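Local coordinates for protein MtVAO615 (Myceliophthora thermophila, PDB 6F72) that is probably a secreted flavoprotein oxidase of unknown substrate whose bicovalently bound FAD, once reduced, reacts rapidly with molecular oxygen, at residues 171-174 with 175-178; 432-435 with 436-439. All coordinates share one frame; numbering follows the deposited sequence.

Interaction 1. Residues 171-174 with 175-178; sequences LWMH and NLKS
A type I beta turn from Met-173 to Leu-176 closes the end of strand 169-172 in the PCMH-type FAD-binding domain. Its bond runs from Leu-176 N to Met-173 O at 3.1 Å and is nearly straight, 167° at the hydrogen. The donor stands well above the carbonyl plane of Met-173. A water links the strand end to the turn: it donates to Trp-172 O (2.7 Å) and accepts from Asn-175 N. Leu-176 is also the centre of an inverse gamma turn.

The amide of Asn-175 comes over one face of the Trp-172 indole. ND2 lies nearest CZ3, at 3.3 Å, toward the rim of the benzene ring. The amide stands almost upright on the indole, the planes 83° apart. With chi1 at -176°, the Trp-172 ring is turned beside its own carbonyl carbon, where the amide can reach it. OD1 of the same amide is 3.6 Å from CD2 of His-174. Lys-177 folds back across His-174, its chain bent at chi2. Its CE lies over one imidazole face and 3.2 Å from His-174 O. On the apolar side, Met-173 CE touches Leu-176 CD1 at 3.7 Å.

The polar ends have outside partners: Lys-177 NZ makes salt bridges to Glu-202 and Glu-205 and a hydrogen bond to Gly-200 O, and His-174 NE2 is hydrogen-bonded to Asn-93 OD1. Trp-172 and Asn-175 touch a glycan sugar, while Met-173 touches the FAD and packs on Ile-152 and Val-288. Strand 169-172 runs between strands 126-129 and 150-153, parallel to both, and Leu-176 packs on Leu-290 of strand 288-298, just before the chain enters strand 179-186.

Interaction 2. Residues 432-435 with 436-439; sequences VTDL and FRNI. With NAG (2-acetamido-2-deoxy-beta-D-glucopyranose), chain G.
Asp-434 OD1 takes a short hydrogen bond of 2.6 Å from a water. The same water accepts a bond from Arg-437 NH1, at 3.0 Å, and lies in the plane of the guanidinium at its edge. The two charged groups are thus joined through water and not by a salt bridge: OD1 and NH1 are 4.4 Å apart. Their side chains run side by side in the same direction, with the carboxylate and guanidinium planes 56° apart. Arg-437 bends at chi3 (96°), and its CD passes 3.7 Å from Asp-434 OD1. NH2 has a salt bridge to Glu-317, so the arginine has a second acidic partner.

These residues form the last two turns of helix 426-439. Four successive i to i+4 backbone bonds run from Phe-436 N to Val-432 O through to Ile-439 N to Leu-435 O. Asn-438, on this helix, is a glycosylation site: its ND2 is covalently bonded to C1 of the NAG. The sugar turns back along the helix, and its acetamide methyl C8 comes within 3.5 Å of Leu-435 N.

The apolar side packs against helices 316-335 and 488-508. Val-432 CG1 lies over one face of the Phe-436 ring, 4.3 Å from CE1. Leu-435 CG is 3.9 Å from Ile-439 CD1. Leu-435 and Ile-439 both pack on helix 488-508. The Phe-436 ring packs edge-to-face with Phe-448 and touches Trp-320 of helix 316-335.

Interactions 1 and 2 lie on opposite sides of the chain's centre, with centres 41 Å apart and nearest atoms about 31 Å apart. They do not touch. Interaction 1 is the one that reaches the cofactor: the Met-173 side chain is about 4 Å from the FAD. Its segments fall in the FAD-binding domain. Interaction 2 belongs to a helix that comes, in chain order, after strand 412-419 and before strand 448-452, two strands of the seven-stranded antiparallel sheet. Both meet N-linked sugar, in different ways. At 432-439 the helix carries the sugar itself; at 171-178 Trp-172 and Asn-175 border a glycan near Asn-129, a glycosylated residue.

Interaction 1. Residues 171-174 with 175-178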
loop_
_atom_site.group_PDB
_atom_site.type_symbol
_atom_site.label_atom_id
_atom_site.label_comp_id
_atom_site.label_asym_id
_atom_site.label_seq_id
_atom_site.Cartn_x
_atom_site.Cartn_y
_atom_site.Cartn_z
ATOM N N LEU A 171 11.692 -13.596 -2.348
ATOM C CA LEU A 171 12.595 -12.670 -3.011
ATOM C C LEU A 171 12.476 -11.359 -2.275
ATOM O O LEU A 171 11.466 -10.653 -2.371
ATOM C CB LEU A 171 12.269 -12.529 -4.499
ATOM C CG LEU A 171 12.223 -13.852 -5.265
ATOM C CD1 LEU A 171 11.634 -13.676 -6.650
ATOM C CD2 LEU A 171 13.606 -14.492 -5.319
ATOM N N TRP A 172 13.508 -11.068 -1.497
ATOM C CA TRP A 172 13.485 -9.927 -0.605
ATOM C C TRP A 172 14.191 -8.784 -1.295
ATOM O O TRP A 172 15.401 -8.825 -1.468
ATOM C CB TRP A 172 14.131 -10.289 0.744
ATOM C CG TRP A 172 14.094 -9.221 1.798
ATOM C CD1 TRP A 172 13.048 -8.403 2.094
ATOM C CD2 TRP A 172 15.133 -8.894 2.735
ATOM N NE1 TRP A 172 13.366 -7.567 3.136
ATOM C CE2 TRP A 172 14.637 -7.850 3.559
ATOM C CE3 TRP A 172 16.436 -9.376 2.958
ATOM C CZ2 TRP A 172 15.398 -7.269 4.591
ATOM C CZ3 TRP A 172 17.198 -8.796 3.993
ATOM C CH2 TRP A 172 16.667 -7.747 4.790
ATOM N N MET A 173 13.415 -7.769 -1.661
ATOM C CA MET A 173 13.828 -6.684 -2.555
ATOM C C MET A 173 14.230 -5.422 -1.814
ATOM O O MET A 173 14.680 -4.453 -2.443
ATOM C CB MET A 173 12.669 -6.315 -3.517
ATOM C CG MET A 173 11.977 -7.505 -4.155
ATOM S SD MET A 173 13.124 -8.657 -4.948
ATOM C CE MET A 173 13.562 -7.674 -6.368
ATOM N N HIS A 174 14.066 -5.451 -0.494
ATOM C CA HIS A 174 14.263 -4.308 0.414
ATOM C C HIS A 174 15.568 -3.532 0.258
ATOM O O HIS A 174 15.596 -2.316 0.474
ATOM C CB HIS A 174 14.130 -4.796 1.872
ATOM C CG HIS A 174 14.410 -3.750 2.909
ATOM N ND1 HIS A 174 13.725 -2.555 2.971
ATOM C CD2 HIS A 174 15.284 -3.736 3.943
ATOM C CE1 HIS A 174 14.183 -1.839 3.984
ATOM N NE2 HIS A 174 15.124 -2.538 4.595
ATOM N N ASN A 175 16.634 -4.236 -0.118
ATOM C CA ASN A 175 17.972 -3.663 -0.114
ATOM C C ASN A 175 18.421 -3.133 -1.474
ATOM O O ASN A 175 19.550 -2.696 -1.611
ATOM C CB ASN A 175 18.971 -4.677 0.409
ATOM C CG ASN A 175 18.659 -5.117 1.807
ATOM O OD1 ASN A 175 18.640 -4.304 2.731
ATOM N ND2 ASN A 175 18.388 -6.407 1.970
ATOM N N LEU A 176 17.524 -3.156 -2.462
ATOM C CA LEU A 176 17.821 -2.594 -3.775
ATOM C C LEU A 176 17.494 -1.111 -3.697
ATOM O O LEU A 176 16.399 -0.691 -4.063
ATOM C CB LEU A 176 17.037 -3.333 -4.871
ATOM C CG LEU A 176 17.471 -4.795 -5.070
ATOM C CD1 LEU A 176 16.534 -5.521 -6.009
ATOM C CD2 LEU A 176 18.922 -4.954 -5.540
ATOM N N LYS A 177 18.459 -0.329 -3.209
ATOM C CA LYS A 177 18.232 1.070 -2.813
ATOM C C LYS A 177 18.826 2.147 -3.733
ATOM O O LYS A 177 18.760 3.340 -3.402
ATOM C CB LYS A 177 18.741 1.305 -1.384
ATOM C CG LYS A 177 18.081 0.461 -0.301
ATOM C CD LYS A 177 16.838 1.132 0.236
ATOM C CE LYS A 177 16.445 0.552 1.590
ATOM N NZ LYS A 177 14.972 0.760 1.764
ATOM N N SER A 178 19.386 1.742 -4.873
ATOM C CA SER A 178 19.975 2.695 -5.843
ATOM C C SER A 178 18.990 3.797 -6.233
ATOM O O SER A 178 17.790 3.549 -6.361
ATOM C CB SER A 178 20.430 1.965 -7.101
ATOM O OG SER A 178 19.267 1.515 -7.795
HETATM O O HOH W 1 17.283 -6.935 -1.320
#

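Interaction 2. Residues 432-435 with 436-439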
loop_
_atom_site.group_PDB
_atom_site.type_symbol
_atom_site.label_atom_id
_atom_site.label_comp_id
_atom_site.label_asym_id
_atom_site.label_seq_id
_atom_site.Cartn_x
_atom_site.Cartn_y
_atom_site.Cartn_z
ATOM N N VAL A 432 -23.823 8.374 1.048
ATOM C CA VAL A 432 -22.390 8.414 1.410
ATOM C C VAL A 432 -22.228 8.840 2.874
ATOM O O VAL A 432 -21.544 8.151 3.646
ATOM C CB VAL A 432 -21.556 9.316 0.452
ATOM C CG1 VAL A 432 -20.101 9.419 0.903
ATOM C CG2 VAL A 432 -21.610 8.794 -0.978
ATOM N N THR A 433 -22.875 9.945 3.255
ATOM C CA THR A 433 -22.840 10.451 4.634
ATOM C C THR A 433 -23.368 9.407 5.627
ATOM O O THR A 433 -22.721 9.147 6.644
ATOM C CB THR A 433 -23.575 11.800 4.778
ATOM O OG1 THR A 433 -23.007 12.744 3.862
ATOM C CG2 THR A 433 -23.437 12.359 6.188
ATOM N N ASP A 434 -24.501 8.783 5.304
ATOM C CA ASP A 434 -25.069 7.711 6.134
ATOM C C ASP A 434 -24.147 6.488 6.300
ATOM O O ASP A 434 -24.149 5.863 7.372
ATOM C CB ASP A 434 -26.468 7.288 5.648
ATOM C CG ASP A 434 -27.501 8.419 5.737
ATOM O OD1 ASP A 434 -27.322 9.386 6.515
ATOM O OD2 ASP A 434 -28.504 8.341 5.002
ATOM N N LEU A 435 -23.362 6.158 5.269
ATOM C CA LEU A 435 -22.324 5.111 5.389
ATOM C C LEU A 435 -21.271 5.466 6.443
ATOM O O LEU A 435 -20.935 4.639 7.302
ATOM C CB LEU A 435 -21.652 4.816 4.043
ATOM C CG LEU A 435 -20.415 3.890 4.029
ATOM C CD1 LEU A 435 -20.769 2.474 4.476
ATOM C CD2 LEU A 435 -19.739 3.901 2.658
ATOM N N PHE A 436 -20.771 6.698 6.364
ATOM C CA PHE A 436 -19.756 7.231 7.272
ATOM C C PHE A 436 -20.236 7.289 8.724
ATOM O O PHE A 436 -19.442 7.074 9.642
ATOM C CB PHE A 436 -19.310 8.620 6.802
ATOM C CG PHE A 436 -18.350 8.605 5.632
ATOM C CD1 PHE A 436 -18.256 7.496 4.767
ATOM C CD2 PHE A 436 -17.544 9.720 5.377
ATOM C CE1 PHE A 436 -17.373 7.500 3.691
ATOM C CE2 PHE A 436 -16.654 9.723 4.304
ATOM C CZ PHE A 436 -16.580 8.617 3.454
ATOM N N ARG A 437 -21.529 7.583 8.912
ATOM C CA ARG A 437 -22.173 7.554 10.230
ATOM C C ARG A 437 -22.169 6.146 10.800
ATOM O O ARG A 437 -21.792 5.960 11.956
ATOM C CB ARG A 437 -23.621 8.044 10.172
ATOM C CG ARG A 437 -23.827 9.477 9.747
ATOM C CD ARG A 437 -25.324 9.733 9.646
ATOM N NE ARG A 437 -25.849 10.340 10.863
ATOM C CZ ARG A 437 -26.473 11.519 10.914
ATOM N NH1 ARG A 437 -26.686 12.242 9.814
ATOM N NH2 ARG A 437 -26.904 11.981 12.077
ATOM N N ASN A 438 -22.595 5.174 9.988
ATOM C CA ASN A 438 -22.596 3.752 10.361
ATOM C C ASN A 438 -21.214 3.203 10.782
ATOM O O ASN A 438 -21.101 2.505 11.802
ATOM C CB ASN A 438 -23.196 2.902 9.231
ATOM C CG ASN A 438 -24.709 3.068 9.095
ATOM O OD1 ASN A 438 -25.316 3.958 9.699
ATOM N ND2 ASN A 438 -25.321 2.194 8.286
ATOM N N ILE A 439 -20.179 3.535 10.006
ATOM C CA ILE A 439 -18.797 3.134 10.306
ATOM C C ILE A 439 -18.319 3.787 11.606
ATOM O O ILE A 439 -17.640 3.139 12.417
ATOM C CB ILE A 439 -17.805 3.440 9.143
ATOM C CG1 ILE A 439 -18.214 2.688 7.864
ATOM C CG2 ILE A 439 -16.375 3.076 9.552
ATOM C CD1 ILE A 439 -17.591 3.198 6.567
HETATM C C1 NAG G . -26.736 2.153 8.004
HETATM C C2 NAG G . -26.884 1.577 6.580
HETATM C C3 NAG G . -28.239 0.888 6.305
HETATM C C4 NAG G . -28.780 0.100 7.508
HETATM C C5 NAG G . -28.782 1.018 8.738
HETATM C C6 NAG G . -29.384 0.377 9.988
HETATM C C7 NAG G . -25.698 2.717 4.710
HETATM C C8 NAG G . -25.688 3.961 3.869
HETATM N N2 NAG G . -26.665 2.670 5.639
HETATM O O3 NAG G . -28.130 -0.007 5.194
HETATM O O4 NAG G . -30.076 -0.456 7.229
HETATM O O5 NAG G . -27.419 1.389 9.013
HETATM O O6 NAG G . -28.491 -0.624 10.499
HETATM O O7 NAG G . -24.873 1.829 4.530
HETATM O O HOH W 2 -26.819 11.955 6.869
#